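Local coordinates for exoribonuclease II, mitochondrial (Candida glabrata, PDB 6F3H), which probably degrades RNA in the 3' to 5' direction as the magnesium-dependent exoribonuclease component of the mitochondrial RNA degradosome, at residues A[277-282]-A[290-295]; A[562-565]-A[570-573]; A[615-620]-A[686-691]. The protein carries 1 engineered substitution. One frame throughout, in Å; residues are numbered along the deposited sequence.

Contact 1 (A[277-282]-A[290-295]); sequences AKLVND and KRYDYI
Leu279 and Tyr292 both set CG beside the backbone N and anti to the carbonyl carbon (chi1 -54° and -68°), and from these positions the leucine fork and the tyrosine ring reach across the gap between two helical stretches. The side chains cross at about a right angle. Leu279 CD1 comes up to the edge of the ring, near its plane, 3.4 Å from Tyr292 CE2 and 3.7 Å from Tyr292 CD2, so this is a methyl meeting an aromatic rim. The same methyl also sits over one face of the Arg291 guanidinium, and thus lies between two flat groups. Leu279 CD2 is a more distant neighbour, 4.2 Å from Arg291 NH2. A leucine suits the place because its branched end offers apolar surface to both. Arg291 CB covers one face of the Tyr292 ring toward its rim, 3.9 Å above the plane.

The contact closes a short helical turn that spans most of helix 285-291, joining the last turn of helix 251-281 to the point where helix 285-291 ends and helix 293-303 begins. Tyr292 takes the N-cap position at this junction, and its hydroxyl makes a weak hydrogen bond to Glu272, earlier on the same helix 251-281 as Leu279. Between the two segments themselves the contact is small and purely van der Waals, so the polar tie of Tyr292 to that helix rests on Glu272.

Contact 2 (A[562-565]-A[570-573]); sequences KRIH and VVFG. With nucleotides of chain C.
Arg563 and Val571 meet at about a right angle, and so do Ile564 and Val571: a single methyl of the valine, CG2, touches both helix residues. That methyl is 3.4 Å from Arg563 NH2, approaching the guanidinium obliquely, and 4.1 Å from Ile564 CG1. Val571 holds CG2 beside its backbone N, with CG1 anti to that N (chi1 -164°), and the branching at CB lets a short side chain present a methyl directly to the helix. Ile564 contributes the first carbon of its longer branch, an apolar surface beside the charged group.

Arg563 is long enough to do more than pack. Its chain bends at chi3 (37°), carrying the guanidinium past the valine, where NH1 forms a salt bridge with Glu610 and NE donates to the backbone carbonyl of Ile688. A water joins NH2 to the chain following the helix: it receives a weak bond of 3.2 Å from Arg563 NH2 and donates to Val570 O at 3.0 Å. Two nitrogens of this buried guanidinium, NE and NH1, thus have protein partners, while the water's hold on NH2 is weaker.

These residues belong to the RNB domain, where the end of helix 543-567 turns into an extended strand-like loop lying close to the bound RNA. Phe572, next after Val571, lays its ring against the base of G2 of chain C. The base covers one face of the ring, offset toward the rim, with N3 of G2 about 3.6 Å above the ring plane of Phe572. Phe572 CE2 comes to 3.3 Å from C4 of the same base. A flat apolar ring suits a purine surface, and the ring also meets Phe576, their planes inclined at about 35°.

Contact 3 (A[615-620]-A[686-691]); sequences TNKLCA and KMIGNT. With nucleotides of chain C.
A loop of the RNB domain that runs along the bound RNA packs here on helix 603-625, its Ile688 and Thr691 meeting the aliphatic chain of Lys617. The middle of the lysine does the touching: Lys617 CD is 3.9 Å from Thr691 CG2 and 4.3 Å from Ile688 CG2. The lysine and threonine side chains cross at about a right angle, a methyl against a methylene. In the lysine, chi1 (-80°) and an extended chi2 bring CD to the loop; the bend at chi3 then turns CE and NZ aside, toward the salt-bridge partner Asp567, the last residue of helix 543-567. Lysine fits here by giving the loop a hydrocarbon surface and the neighbouring helix end a charge. Thr691 turns OG1 anti to its backbone N, so that its methyl, rather than its hydroxyl, faces the lysine.

Ile688 is shared between protein and nucleic acid, and its branched CB makes that possible. CG2 faces the lysine, whereas the longer branch meets the sugar of A3 of chain C, with Ile688 CD1 3.8 Å from C5' and 3.9 Å from C4' of that nucleotide. In this family of hydrolytic exoribonucleases the RNB domain takes single-stranded RNA into a channel leading to the magnesium site, and the loop appears to form part of the wall beside the backbone of the strand. Met687, built as selenomethionine, touches the preceding sugar: its CE lies 3.6 Å from O4' of G2. The bent chain lies alongside the ribose, with CB and CG near O2'. Gly689 follows in a backbone conformation (phi 178°, psi -137°) that glycine adopts readily, and there the loop turns from the RNA toward Thr691 and the helix.

From the N terminus, contact 1 closes first, a short helical turn between helix 251-281 and the 285-291/293-303 junction. It lies across the chain's centre from the other two, about 59 and 58 Å away between centres. Contact 2 follows, where the chain leaves helix 543-567 and folds back on it. Contact 3 then spans 65 residues, bringing the loop at 686-691 onto helix 603-625. The three run in series, neither nested nor crossed. Contacts 2 and 3 touch, with a probable hydrogen bond from Val570 N to Met687 O (2.7 Å), so both loops and both helices form one continuous region of the RNB domain beside the RNA.

Contact 1 (A[277-282]-A[290-295])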
loop_
_atom_site.group_PDB
_atom_site.type_symbol
_atom_site.label_atom_id
_atom_site.label_comp_id
_atom_site.label_asym_id
_atom_site.label_seq_id
_atom_site.Cartn_x
_atom_site.Cartn_y
_atom_site.Cartn_z
ATOM N N ALA A 277 9.874 -25.118 -29.023
ATOM C CA ALA A 277 8.898 -26.084 -28.552
ATOM C C ALA A 277 9.383 -27.508 -28.770
ATOM O O ALA A 277 9.073 -28.403 -27.979
ATOM C CB ALA A 277 7.567 -25.866 -29.268
ATOM N N LYS A 278 10.208 -27.735 -29.782
ATOM C CA LYS A 278 10.696 -29.085 -29.977
ATOM C C LYS A 278 11.590 -29.475 -28.822
ATOM O O LYS A 278 11.393 -30.523 -28.200
ATOM C CB LYS A 278 11.434 -29.206 -31.295
ATOM C CG LYS A 278 11.373 -30.621 -31.792
ATOM C CD LYS A 278 12.515 -30.944 -32.709
ATOM C CE LYS A 278 12.069 -31.960 -33.741
ATOM N NZ LYS A 278 11.118 -31.378 -34.771
ATOM N N LEU A 279 12.543 -28.599 -28.487
ATOM C CA LEU A 279 13.458 -28.837 -27.375
ATOM C C LEU A 279 12.713 -29.141 -26.089
ATOM O O LEU A 279 13.114 -30.012 -25.307
ATOM C CB LEU A 279 14.338 -27.609 -27.175
ATOM C CG LEU A 279 15.091 -27.158 -28.418
ATOM C CD1 LEU A 279 15.813 -25.872 -28.178
ATOM C CD2 LEU A 279 16.088 -28.206 -28.743
ATOM N N VAL A 280 11.630 -28.416 -25.848
ATOM C CA VAL A 280 10.823 -28.653 -24.665
ATOM C C VAL A 280 10.186 -30.035 -24.709
ATOM O O VAL A 280 10.174 -30.758 -23.706
ATOM C CB VAL A 280 9.783 -27.532 -24.558
ATOM C CG1 VAL A 280 8.817 -27.811 -23.460
ATOM C CG2 VAL A 280 10.505 -26.246 -24.321
ATOM N N ASN A 281 9.678 -30.441 -25.877
ATOM C CA ASN A 281 9.010 -31.729 -25.963
ATOM C C ASN A 281 10.003 -32.862 -25.896
ATOM O O ASN A 281 9.692 -33.927 -25.358
ATOM C CB ASN A 281 8.211 -31.811 -27.247
ATOM C CG ASN A 281 7.242 -30.689 -27.373
ATOM O OD1 ASN A 281 6.507 -30.382 -26.429
ATOM N ND2 ASN A 281 7.218 -30.059 -28.538
ATOM N N ASP A 282 11.194 -32.652 -26.431
ATOM C CA ASP A 282 12.272 -33.615 -26.305
ATOM C C ASP A 282 12.968 -33.502 -24.955
ATOM O O ASP A 282 13.906 -34.257 -24.677
ATOM C CB ASP A 282 13.266 -33.419 -27.449
ATOM C CG ASP A 282 12.605 -33.532 -28.807
ATOM O OD1 ASP A 282 11.500 -34.104 -28.885
ATOM O OD2 ASP A 282 13.177 -33.049 -29.807
ATOM N N LYS A 290 21.588 -22.277 -23.488
ATOM C CA LYS A 290 22.593 -21.615 -24.304
ATOM C C LYS A 290 21.936 -20.755 -25.371
ATOM O O LYS A 290 22.367 -19.624 -25.635
ATOM C CB LYS A 290 23.521 -22.660 -24.930
ATOM N N ARG A 291 20.853 -21.251 -25.949
ATOM C CA ARG A 291 20.305 -20.640 -27.142
ATOM C C ARG A 291 19.164 -19.693 -26.847
ATOM O O ARG A 291 19.147 -18.562 -27.342
ATOM C CB ARG A 291 19.812 -21.724 -28.092
ATOM C CG ARG A 291 20.670 -21.900 -29.311
ATOM C CD ARG A 291 19.959 -22.742 -30.374
ATOM N NE ARG A 291 20.018 -24.170 -30.083
ATOM C CZ ARG A 291 19.380 -25.114 -30.773
ATOM N NH1 ARG A 291 18.611 -24.801 -31.817
ATOM N NH2 ARG A 291 19.512 -26.384 -30.413
ATOM N N TYR A 292 18.238 -20.117 -26.006
ATOM C CA TYR A 292 16.989 -19.391 -25.899
ATOM C C TYR A 292 16.824 -18.751 -24.540
ATOM O O TYR A 292 15.754 -18.856 -23.943
ATOM C CB TYR A 292 15.816 -20.336 -26.171
ATOM C CG TYR A 292 15.738 -20.822 -27.603
ATOM C CD1 TYR A 292 15.469 -19.938 -28.647
ATOM C CD2 TYR A 292 15.946 -22.155 -27.919
ATOM C CE1 TYR A 292 15.396 -20.376 -29.979
ATOM C CE2 TYR A 292 15.881 -22.604 -29.247
ATOM C CZ TYR A 292 15.606 -21.715 -30.267
ATOM O OH TYR A 292 15.550 -22.175 -31.566
ATOM N N ASP A 293 17.847 -18.073 -24.032
ATOM C CA ASP A 293 17.610 -17.445 -22.742
ATOM C C ASP A 293 16.680 -16.254 -22.889
ATOM O O ASP A 293 15.952 -15.912 -21.946
ATOM C CB ASP A 293 18.910 -17.030 -22.053
ATOM C CG ASP A 293 18.759 -16.970 -20.515
ATOM O OD1 ASP A 293 18.049 -17.833 -19.945
ATOM O OD2 ASP A 293 19.330 -16.058 -19.871
ATOM N N TYR A 294 16.668 -15.620 -24.057
ATOM C CA TYR A 294 15.721 -14.532 -24.227
ATOM C C TYR A 294 14.279 -14.984 -24.052
ATOM O O TYR A 294 13.419 -14.166 -23.716
ATOM C CB TYR A 294 15.929 -13.873 -25.575
ATOM C CG TYR A 294 15.584 -14.708 -26.780
ATOM C CD1 TYR A 294 16.487 -15.628 -27.300
ATOM C CD2 TYR A 294 14.377 -14.544 -27.430
ATOM C CE1 TYR A 294 16.177 -16.370 -28.425
ATOM C CE2 TYR A 294 14.055 -15.276 -28.555
ATOM C CZ TYR A 294 14.950 -16.184 -29.054
ATOM O OH TYR A 294 14.603 -16.892 -30.198
ATOM N N ILE A 295 13.996 -16.269 -24.216
ATOM C CA ILE A 295 12.634 -16.715 -23.978
ATOM C C ILE A 295 12.395 -16.969 -22.509
ATOM O O ILE A 295 11.301 -16.730 -21.994
ATOM C CB ILE A 295 12.327 -17.972 -24.799
ATOM C CG1 ILE A 295 12.486 -17.677 -26.288
ATOM C CG2 ILE A 295 10.953 -18.501 -24.453
ATOM C CD1 ILE A 295 11.949 -18.775 -27.185
#

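Contact 2 (A[562-565]-A[570-573])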
loop_
_atom_site.group_PDB
_atom_site.type_symbol
_atom_site.label_atom_id
_atom_site.label_comp_id
_atom_site.label_asym_id
_atom_site.label_seq_id
_atom_site.Cartn_x
_atom_site.Cartn_y
_atom_site.Cartn_z
ATOM N N LYS A 562 -12.316 4.199 26.294
ATOM C CA LYS A 562 -12.566 5.608 26.037
ATOM C C LYS A 562 -12.752 5.866 24.549
ATOM O O LYS A 562 -13.728 6.507 24.141
ATOM C CB LYS A 562 -11.405 6.427 26.593
ATOM C CG LYS A 562 -11.631 7.922 26.651
ATOM C CD LYS A 562 -10.762 8.588 27.729
ATOM N N ARG A 563 -11.816 5.376 23.725
ATOM C CA ARG A 563 -11.848 5.610 22.280
ATOM C C ARG A 563 -13.172 5.177 21.688
ATOM O O ARG A 563 -13.709 5.841 20.802
ATOM C CB ARG A 563 -10.717 4.849 21.603
ATOM C CG ARG A 563 -9.333 5.477 21.716
ATOM C CD ARG A 563 -8.327 4.692 20.877
ATOM N NE ARG A 563 -8.962 4.230 19.648
ATOM C CZ ARG A 563 -8.914 2.992 19.165
ATOM N NH1 ARG A 563 -8.240 2.052 19.796
ATOM N NH2 ARG A 563 -9.551 2.698 18.035
ATOM N N ILE A 564 -13.715 4.064 22.178
ATOM C CA ILE A 564 -15.008 3.569 21.716
ATOM C C ILE A 564 -16.136 4.494 22.156
ATOM O O ILE A 564 -16.868 5.037 21.323
ATOM C CB ILE A 564 -15.244 2.147 22.231
ATOM C CG1 ILE A 564 -14.229 1.197 21.609
ATOM C CG2 ILE A 564 -16.676 1.743 21.975
ATOM C CD1 ILE A 564 -14.428 -0.221 22.030
ATOM N N HIS A 565 -16.308 4.682 23.470
ATOM C CA HIS A 565 -17.497 5.388 23.941
ATOM C C HIS A 565 -17.444 6.890 23.727
ATOM O O HIS A 565 -18.503 7.529 23.700
ATOM C CB HIS A 565 -17.739 5.089 25.406
ATOM C CG HIS A 565 -18.115 3.673 25.634
ATOM N ND1 HIS A 565 -17.224 2.638 25.464
ATOM C CD2 HIS A 565 -19.299 3.107 25.962
ATOM C CE1 HIS A 565 -17.835 1.491 25.704
ATOM N NE2 HIS A 565 -19.095 1.750 26.010
ATOM N N VAL A 570 -13.854 2.876 15.915
ATOM C CA VAL A 570 -14.388 1.656 15.345
ATOM C C VAL A 570 -13.302 0.596 15.382
ATOM O O VAL A 570 -12.303 0.673 14.646
ATOM C CB VAL A 570 -14.866 1.874 13.918
ATOM C CG1 VAL A 570 -15.324 0.552 13.355
ATOM C CG2 VAL A 570 -15.926 2.966 13.877
ATOM N N VAL A 571 -13.525 -0.422 16.188
ATOM C CA VAL A 571 -12.501 -1.400 16.499
ATOM C C VAL A 571 -13.022 -2.799 16.205
ATOM O O VAL A 571 -14.181 -3.119 16.495
ATOM C CB VAL A 571 -12.067 -1.258 17.965
ATOM C CG1 VAL A 571 -10.766 -1.996 18.160
ATOM C CG2 VAL A 571 -11.927 0.237 18.337
ATOM N N PHE A 572 -12.169 -3.634 15.626
ATOM C CA PHE A 572 -12.673 -4.888 15.103
ATOM C C PHE A 572 -12.555 -6.036 16.082
ATOM O O PHE A 572 -11.578 -6.162 16.821
ATOM C CB PHE A 572 -11.961 -5.299 13.824
ATOM C CG PHE A 572 -12.306 -4.455 12.648
ATOM C CD1 PHE A 572 -13.320 -3.528 12.723
ATOM C CD2 PHE A 572 -11.649 -4.630 11.449
ATOM C CE1 PHE A 572 -13.635 -2.768 11.645
ATOM C CE2 PHE A 572 -11.980 -3.884 10.355
ATOM C CZ PHE A 572 -12.967 -2.949 10.456
ATOM N N GLY A 573 -13.533 -6.928 15.977
ATOM C CA GLY A 573 -13.639 -8.188 16.671
ATOM C C GLY A 573 -12.733 -9.306 16.205
ATOM O O GLY A 573 -11.570 -9.079 15.847
ATOM P P G C 2 -7.695 -0.424 4.929
ATOM O OP1 G C 2 -6.868 0.745 4.483
ATOM O OP2 G C 2 -7.252 -1.848 4.953
ATOM O "O5'" G C 2 -8.214 -0.185 6.405
ATOM C "C5'" G C 2 -9.035 0.926 6.700
ATOM C "C4'" G C 2 -9.237 1.082 8.181
ATOM O "O4'" G C 2 -10.083 0.028 8.687
ATOM C "C3'" G C 2 -7.993 0.994 9.031
ATOM O "O3'" G C 2 -7.280 2.208 9.015
ATOM C "C2'" G C 2 -8.556 0.625 10.393
ATOM O "O2'" G C 2 -9.087 1.757 11.055
ATOM C "C1'" G C 2 -9.712 -0.285 10.003
ATOM N N9 G C 2 -9.279 -1.664 9.968
ATOM C C8 G C 2 -9.032 -2.324 8.796
ATOM N N7 G C 2 -8.649 -3.537 9.015
ATOM C C5 G C 2 -8.653 -3.637 10.400
ATOM C C6 G C 2 -8.321 -4.737 11.194
ATOM O O6 G C 2 -7.955 -5.831 10.757
ATOM N N1 G C 2 -8.449 -4.457 12.571
ATOM C C2 G C 2 -8.855 -3.250 13.134
ATOM N N2 G C 2 -8.911 -3.207 14.499
ATOM N N3 G C 2 -9.173 -2.193 12.367
ATOM C C4 G C 2 -9.042 -2.480 11.035
HETATM O O HOH W 1 -9.411 1.362 15.160
#

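Contact 3 (A[615-620]-A[686-691])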
loop_
_atom_site.group_PDB
_atom_site.type_symbol
_atom_site.label_atom_id
_atom_site.label_comp_id
_atom_site.label_asym_id
_atom_site.label_seq_id
_atom_site.Cartn_x
_atom_site.Cartn_y
_atom_site.Cartn_z
ATOM N N THR A 615 -0.100 8.246 21.200
ATOM C CA THR A 615 1.047 9.057 20.820
ATOM C C THR A 615 0.827 9.735 19.490
ATOM O O THR A 615 1.145 10.912 19.313
ATOM C CB THR A 615 2.264 8.163 20.682
ATOM O OG1 THR A 615 2.389 7.355 21.850
ATOM C CG2 THR A 615 3.500 8.990 20.460
ATOM N N ASN A 616 0.337 8.973 18.519
ATOM C CA ASN A 616 0.153 9.523 17.197
ATOM C C ASN A 616 -0.975 10.539 17.194
ATOM O O ASN A 616 -0.877 11.568 16.518
ATOM C CB ASN A 616 -0.092 8.393 16.216
ATOM C CG ASN A 616 1.155 7.605 15.951
ATOM O OD1 ASN A 616 2.243 8.166 15.885
ATOM N ND2 ASN A 616 1.012 6.299 15.793
ATOM N N LYS A 617 -2.032 10.298 17.982
ATOM C CA LYS A 617 -3.094 11.293 18.090
ATOM C C LYS A 617 -2.557 12.597 18.646
ATOM O O LYS A 617 -2.926 13.679 18.183
ATOM C CB LYS A 617 -4.232 10.805 18.980
ATOM C CG LYS A 617 -5.201 9.870 18.323
ATOM C CD LYS A 617 -6.442 9.735 19.184
ATOM C CE LYS A 617 -6.227 8.851 20.422
ATOM N NZ LYS A 617 -7.530 8.540 21.099
ATOM N N LEU A 618 -1.678 12.523 19.639
ATOM C CA LEU A 618 -1.244 13.745 20.301
ATOM C C LEU A 618 -0.329 14.580 19.419
ATOM O O LEU A 618 -0.415 15.812 19.434
ATOM C CB LEU A 618 -0.551 13.409 21.611
ATOM C CG LEU A 618 -1.573 12.978 22.665
ATOM C CD1 LEU A 618 -0.898 12.589 23.964
ATOM C CD2 LEU A 618 -2.625 14.058 22.876
ATOM N N CYS A 619 0.553 13.946 18.641
ATOM C CA CYS A 619 1.391 14.751 17.756
ATOM C C CYS A 619 0.576 15.450 16.698
ATOM O O CYS A 619 1.005 16.484 16.175
ATOM C CB CYS A 619 2.470 13.927 17.089
ATOM S SG CYS A 619 3.798 13.656 18.173
ATOM N N ALA A 620 -0.581 14.898 16.358
ATOM C CA ALA A 620 -1.513 15.645 15.539
ATOM C C ALA A 620 -1.789 16.992 16.181
ATOM O O ALA A 620 -1.566 18.047 15.574
ATOM C CB ALA A 620 -2.806 14.850 15.361
ATOM N N LYS A 686 -11.349 8.816 10.935
ATOM C CA LYS A 686 -12.651 8.588 11.545
ATOM C C LYS A 686 -12.834 7.190 12.107
ATOM O O LYS A 686 -13.925 6.937 12.626
ATOM C CB LYS A 686 -13.714 8.905 10.521
ATOM C CG LYS A 686 -13.694 10.374 10.179
ATOM C CD LYS A 686 -14.924 10.727 9.412
ATOM C CE LYS A 686 -14.796 12.093 8.798
ATOM N NZ LYS A 686 -15.936 12.347 7.877
HETATM N N MSE A 687 -11.827 6.315 12.047
HETATM C CA MSE A 687 -11.856 4.980 12.706
HETATM C C MSE A 687 -11.261 4.966 14.076
HETATM O O MSE A 687 -11.760 4.336 14.998
HETATM C CB MSE A 687 -11.077 3.929 11.910
HETATM C CG MSE A 687 -11.430 3.869 10.473
HETATM SE SE MSE A 687 -13.293 3.357 10.395
HETATM C CE MSE A 687 -13.208 1.490 9.857
ATOM N N ILE A 688 -10.117 5.628 14.156
ATOM C CA ILE A 688 -9.400 5.735 15.406
ATOM C C ILE A 688 -10.168 6.617 16.370
ATOM O O ILE A 688 -10.131 6.415 17.590
ATOM C CB ILE A 688 -8.004 6.273 15.073
ATOM C CG1 ILE A 688 -7.233 5.189 14.339
ATOM C CG2 ILE A 688 -7.284 6.700 16.313
ATOM C CD1 ILE A 688 -5.877 5.607 13.947
ATOM N N GLY A 689 -10.892 7.589 15.842
ATOM C CA GLY A 689 -11.662 8.469 16.672
ATOM C C GLY A 689 -12.336 9.511 15.824
ATOM O O GLY A 689 -12.853 9.216 14.745
ATOM N N ASN A 690 -12.312 10.745 16.294
ATOM C CA ASN A 690 -12.924 11.842 15.569
ATOM C C ASN A 690 -11.907 12.937 15.372
ATOM O O ASN A 690 -12.250 14.114 15.331
ATOM C CB ASN A 690 -14.125 12.391 16.325
ATOM C CG ASN A 690 -13.814 12.630 17.775
ATOM O OD1 ASN A 690 -13.633 11.690 18.546
ATOM N ND2 ASN A 690 -13.706 13.897 18.152
ATOM N N THR A 691 -10.640 12.574 15.333
ATOM C CA THR A 691 -9.615 13.591 15.348
ATOM C C THR A 691 -8.483 13.216 14.399
ATOM O O THR A 691 -8.375 12.075 13.931
ATOM C CB THR A 691 -9.135 13.840 16.780
ATOM O OG1 THR A 691 -8.412 15.074 16.808
ATOM C CG2 THR A 691 -8.277 12.679 17.325
ATOM P P G C 2 -7.695 -0.424 4.929
ATOM O OP1 G C 2 -6.868 0.745 4.483
ATOM O OP2 G C 2 -7.252 -1.848 4.953
ATOM O "O5'" G C 2 -8.214 -0.185 6.405
ATOM C "C5'" G C 2 -9.035 0.926 6.700
ATOM C "C4'" G C 2 -9.237 1.082 8.181
ATOM O "O4'" G C 2 -10.083 0.028 8.687
ATOM C "C3'" G C 2 -7.993 0.994 9.031
ATOM O "O3'" G C 2 -7.280 2.208 9.015
ATOM C "C2'" G C 2 -8.556 0.625 10.393
ATOM O "O2'" G C 2 -9.087 1.757 11.055
ATOM C "C1'" G C 2 -9.712 -0.285 10.003
ATOM N N9 G C 2 -9.279 -1.664 9.968
ATOM C C8 G C 2 -9.032 -2.324 8.796
ATOM N N7 G C 2 -8.649 -3.537 9.015
ATOM C C5 G C 2 -8.653 -3.637 10.400
ATOM C C6 G C 2 -8.321 -4.737 11.194
ATOM O O6 G C 2 -7.955 -5.831 10.757
ATOM N N1 G C 2 -8.449 -4.457 12.571
ATOM C C2 G C 2 -8.855 -3.250 13.134
ATOM N N2 G C 2 -8.911 -3.207 14.499
ATOM N N3 G C 2 -9.173 -2.193 12.367
ATOM C C4 G C 2 -9.042 -2.480 11.035
ATOM P P A C 3 -5.710 2.194 9.214
ATOM O OP1 A C 3 -5.169 3.574 9.103
ATOM O OP2 A C 3 -5.188 1.144 8.339
ATOM O "O5'" A C 3 -5.559 1.654 10.706
ATOM C "C5'" A C 3 -5.971 2.439 11.810
ATOM C "C4'" A C 3 -5.659 1.770 13.127
ATOM O "O4'" A C 3 -6.500 0.600 13.298
ATOM C "C3'" A C 3 -4.236 1.248 13.292
ATOM O "O3'" A C 3 -3.324 2.258 13.673
ATOM C "C2'" A C 3 -4.407 0.138 14.317
ATOM O "O2'" A C 3 -4.526 0.648 15.625
ATOM C "C1'" A C 3 -5.760 -0.432 13.903
ATOM N N9 A C 3 -5.543 -1.436 12.875
ATOM C C8 A C 3 -5.497 -1.267 11.523
ATOM N N7 A C 3 -5.239 -2.371 10.888
ATOM C C5 A C 3 -5.094 -3.279 11.908
ATOM C C6 A C 3 -4.814 -4.627 11.888
ATOM N N6 A C 3 -4.627 -5.301 10.757
ATOM N N1 A C 3 -4.734 -5.240 13.091
ATOM C C2 A C 3 -4.933 -4.534 14.223
ATOM N N3 A C 3 -5.206 -3.246 14.367
ATOM C C4 A C 3 -5.260 -2.711 13.147
#